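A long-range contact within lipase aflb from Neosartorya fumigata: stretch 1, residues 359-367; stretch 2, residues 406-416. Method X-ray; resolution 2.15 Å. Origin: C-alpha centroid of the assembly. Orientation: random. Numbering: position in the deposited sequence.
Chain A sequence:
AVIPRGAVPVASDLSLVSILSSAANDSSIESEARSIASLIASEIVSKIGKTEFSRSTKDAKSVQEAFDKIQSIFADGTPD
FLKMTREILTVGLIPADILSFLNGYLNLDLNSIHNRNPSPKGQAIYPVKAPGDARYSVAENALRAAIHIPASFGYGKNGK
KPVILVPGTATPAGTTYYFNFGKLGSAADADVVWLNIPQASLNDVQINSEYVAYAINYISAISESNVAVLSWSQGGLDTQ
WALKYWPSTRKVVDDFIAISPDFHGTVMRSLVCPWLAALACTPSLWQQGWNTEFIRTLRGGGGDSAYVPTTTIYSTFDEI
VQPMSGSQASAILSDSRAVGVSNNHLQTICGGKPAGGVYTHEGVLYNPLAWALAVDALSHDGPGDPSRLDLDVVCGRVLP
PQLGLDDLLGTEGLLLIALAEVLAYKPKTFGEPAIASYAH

Stretch 1, residues 359-367: YTHEGVLYN
Stretch 2 406-416: DDLLGTEGLLL

A short loop with a single 3-10 turn packs against a helix, and a buried carboxylate organizes the polar half of the contact. Stretch 1 runs as loop through Thr360 (phi/psi -70/179), then turns to phi near -60 and psi near -30 for residues 363-365, held by Leu365 N to Glu362 O and Tyr366 N to Gly363 O, both 3.1 Å. Stretch 2 enters already helical, and the chain is helical again as it leaves at Leu416. The register sets Glu362 CA 6.5 Å from Thr411 CA and Tyr366 CA 6.3 Å from Leu408 CA, so the chains run in opposite senses: advancing along the turn means moving back along the helix.

Glu412 leaves the helix sideways, but chi1 -78° and chi2 -52° (both m) bring its carboxylate to the loop. There OE2 accepts two hydrogen bonds, from Thr360 OG1 at 2.8 Å and from Tyr366 OH at 2.7 Å. Thr360, in the p rotamer (55°), uses the same OG1 twice, since it also accepts from Gly363 N at 2.8 Å; one hydroxyl thus links Gly363 N to the helix carboxylate. Gly363 matters here too, because a CB at its position would sit 2.6 Å from Thr360 N.

Glu362 points toward the helix and folds compactly, with chi1 61° (p), chi2 -75° (m) and chi3 -4°. Its OE2 lies 2.5 Å from Glu412 OE1, so close that one acid group probably carries a proton. The same Glu362 OE2 is 3.4 Å from Leu415 CD1, which places this acid pair beside an aliphatic side chain. Leu415 reaches it with chi1 -68° (m) and chi2 172° (t).

Tyr366, the residue with the most area covered by the other stretch, takes chi1 56° (p) and chi2 70°, directing its ring so that its hydroxyl reaches Glu412 OE2. Leu408 (t, t) covers one face: its CG is 3.8 Å from the ring centroid, 17° off the normal, a CH-pi contact. At the ring edge, Thr411 CB approaches Tyr366 CD2 to 3.6 Å.

Thr411 divides its branches. In the m rotamer (-60°), OG1 donates back to Asp407 O at 2.7 Å, along its own helix, while CG2 meets the turn, 3.3 Å from Glu362 O and 4.0 Å from Leu365 CD1. Leu365 (-67°, 163°; m, t) adds an apolar neighbor to that methyl.

The rule to read is a shared acceptor: one helix carboxylate oxygen receives both hydroxyls, while the Tyr366 ring against Leu408 and the Thr411 methyl against the turn add packing.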

# COMPACT_ATOMS: atom_id res chain seq x y z
N TYR A 359 -3.29 5.43 14.49
CA TYR A 359 -3.20 4.51 13.36
C TYR A 359 -2.17 5.04 12.41
O TYR A 359 -2.34 6.12 11.83
CB TYR A 359 -4.55 4.26 12.68
CG TYR A 359 -5.47 3.45 13.56
CD1 TYR A 359 -6.28 4.07 14.51
CD2 TYR A 359 -5.49 2.06 13.50
CE1 TYR A 359 -7.09 3.34 15.36
CE2 TYR A 359 -6.31 1.31 14.34
CZ TYR A 359 -7.12 1.96 15.26
OH TYR A 359 -7.93 1.25 16.10
N THR A 360 -1.08 4.30 12.27
CA THR A 360 0.06 4.64 11.43
C THR A 360 -0.32 4.53 9.93
O THR A 360 -1.45 4.16 9.60
CB THR A 360 1.21 3.70 11.77
OG1 THR A 360 0.73 2.36 11.62
CG2 THR A 360 1.75 3.90 13.19
N HIS A 361 0.64 4.83 9.05
CA HIS A 361 0.49 4.73 7.59
C HIS A 361 0.04 3.30 7.26
O HIS A 361 -0.94 3.11 6.55
CB HIS A 361 1.84 5.05 6.95
CG HIS A 361 1.84 5.04 5.45
ND1 HIS A 361 1.19 6.02 4.72
CD2 HIS A 361 2.49 4.22 4.60
CE1 HIS A 361 1.43 5.74 3.45
NE2 HIS A 361 2.22 4.68 3.33
N GLU A 362 0.75 2.30 7.83
CA GLU A 362 0.46 0.86 7.72
C GLU A 362 -0.75 0.47 8.56
O GLU A 362 -1.53 -0.38 8.15
CB GLU A 362 1.70 -0.01 8.05
CG GLU A 362 2.29 0.11 9.46
CD GLU A 362 3.09 1.36 9.81
OE1 GLU A 362 3.31 2.20 8.91
OE2 GLU A 362 3.50 1.50 10.98
N GLY A 363 -0.92 1.13 9.71
CA GLY A 363 -2.01 0.90 10.66
C GLY A 363 -3.42 1.05 10.13
O GLY A 363 -4.34 0.41 10.64
N VAL A 364 -3.61 1.90 9.10
CA VAL A 364 -4.94 2.09 8.50
C VAL A 364 -5.44 0.75 7.87
O VAL A 364 -6.65 0.50 7.85
CB VAL A 364 -5.02 3.32 7.53
CG1 VAL A 364 -6.47 3.58 7.08
CG2 VAL A 364 -4.46 4.57 8.20
N LEU A 365 -4.50 -0.15 7.48
CA LEU A 365 -4.82 -1.49 6.94
C LEU A 365 -5.58 -2.37 7.95
O LEU A 365 -6.31 -3.29 7.54
CB LEU A 365 -3.56 -2.21 6.45
CG LEU A 365 -2.84 -1.62 5.23
CD1 LEU A 365 -1.42 -2.16 5.13
CD2 LEU A 365 -3.64 -1.85 3.94
N TYR A 366 -5.41 -2.11 9.25
CA TYR A 366 -6.11 -2.87 10.29
C TYR A 366 -7.11 -2.00 11.06
O TYR A 366 -7.57 -2.40 12.12
CB TYR A 366 -5.14 -3.64 11.22
CG TYR A 366 -4.07 -2.81 11.92
CD1 TYR A 366 -4.41 -1.91 12.93
CD2 TYR A 366 -2.72 -3.00 11.64
CE1 TYR A 366 -3.43 -1.18 13.60
CE2 TYR A 366 -1.74 -2.28 12.31
CZ TYR A 366 -2.10 -1.37 13.29
OH TYR A 366 -1.13 -0.64 13.94
N ASN A 367 -7.46 -0.82 10.51
CA ASN A 367 -8.41 0.08 11.16
C ASN A 367 -9.87 -0.38 10.95
O ASN A 367 -10.25 -0.69 9.82
CB ASN A 367 -8.21 1.53 10.70
CG ASN A 367 -9.14 2.48 11.39
OD1 ASN A 367 -10.27 2.70 10.96
ND2 ASN A 367 -8.71 3.04 12.51
N ASP A 406 -2.13 -10.80 15.89
CA ASP A 406 -1.08 -11.18 14.92
C ASP A 406 -1.15 -10.38 13.63
O ASP A 406 -0.12 -10.10 13.02
CB ASP A 406 -1.10 -12.69 14.64
CG ASP A 406 -0.66 -13.57 15.81
OD1 ASP A 406 -0.30 -13.01 16.87
OD2 ASP A 406 -0.68 -14.81 15.66
N ASP A 407 -2.37 -9.99 13.23
CA ASP A 407 -2.63 -9.17 12.04
C ASP A 407 -2.12 -7.74 12.27
O ASP A 407 -1.45 -7.20 11.40
CB ASP A 407 -4.13 -9.18 11.70
CG ASP A 407 -4.64 -10.56 11.33
OD1 ASP A 407 -4.06 -11.18 10.42
OD2 ASP A 407 -5.63 -11.01 11.95
N LEU A 408 -2.38 -7.16 13.48
CA LEU A 408 -1.89 -5.85 13.89
C LEU A 408 -0.35 -5.87 13.90
O LEU A 408 0.28 -5.01 13.29
CB LEU A 408 -2.43 -5.51 15.31
CG LEU A 408 -2.36 -4.05 15.83
CD1 LEU A 408 -3.16 -3.90 17.08
CD2 LEU A 408 -0.94 -3.60 16.15
N LEU A 409 0.24 -6.87 14.60
CA LEU A 409 1.70 -7.01 14.74
C LEU A 409 2.41 -7.25 13.41
O LEU A 409 3.42 -6.60 13.14
CB LEU A 409 2.08 -8.10 15.76
CG LEU A 409 1.42 -8.03 17.15
CD1 LEU A 409 1.81 -9.22 18.01
CD2 LEU A 409 1.72 -6.71 17.86
N GLY A 410 1.86 -8.14 12.60
CA GLY A 410 2.39 -8.48 11.28
C GLY A 410 2.39 -7.31 10.32
O GLY A 410 3.37 -7.11 9.60
N THR A 411 1.30 -6.51 10.32
CA THR A 411 1.17 -5.30 9.50
C THR A 411 2.25 -4.28 9.89
O THR A 411 2.84 -3.65 9.03
CB THR A 411 -0.25 -4.73 9.59
OG1 THR A 411 -1.18 -5.72 9.14
CG2 THR A 411 -0.44 -3.44 8.79
N GLU A 412 2.51 -4.13 11.19
CA GLU A 412 3.54 -3.23 11.71
C GLU A 412 4.94 -3.72 11.31
O GLU A 412 5.79 -2.90 10.95
CB GLU A 412 3.41 -3.07 13.24
CG GLU A 412 2.30 -2.11 13.65
CD GLU A 412 2.34 -0.74 13.00
OE1 GLU A 412 3.46 -0.24 12.75
OE2 GLU A 412 1.26 -0.17 12.73
N GLY A 413 5.13 -5.04 11.33
CA GLY A 413 6.38 -5.70 10.95
C GLY A 413 6.81 -5.48 9.51
O GLY A 413 7.97 -5.71 9.18
N LEU A 414 5.88 -5.01 8.63
CA LEU A 414 6.13 -4.71 7.22
C LEU A 414 7.20 -3.64 7.01
O LEU A 414 7.86 -3.63 5.97
CB LEU A 414 4.84 -4.26 6.51
CG LEU A 414 3.69 -5.24 6.43
CD1 LEU A 414 2.45 -4.56 5.84
CD2 LEU A 414 4.08 -6.50 5.65
N LEU A 415 7.34 -2.73 7.98
CA LEU A 415 8.33 -1.65 7.96
C LEU A 415 9.74 -2.19 7.90
O LEU A 415 10.61 -1.55 7.32
CB LEU A 415 8.16 -0.73 9.18
CG LEU A 415 6.88 0.10 9.24
CD1 LEU A 415 6.76 0.78 10.56
CD2 LEU A 415 6.82 1.12 8.11
N LEU A 416 9.95 -3.39 8.48
CA LEU A 416 11.24 -4.08 8.49
C LEU A 416 11.60 -4.55 7.08
O LEU A 416 12.75 -4.44 6.67
CB LEU A 416 11.25 -5.24 9.49
CG LEU A 416 10.83 -4.90 10.93
CD1 LEU A 416 10.63 -6.18 11.74
CD2 LEU A 416 11.86 -4.00 11.62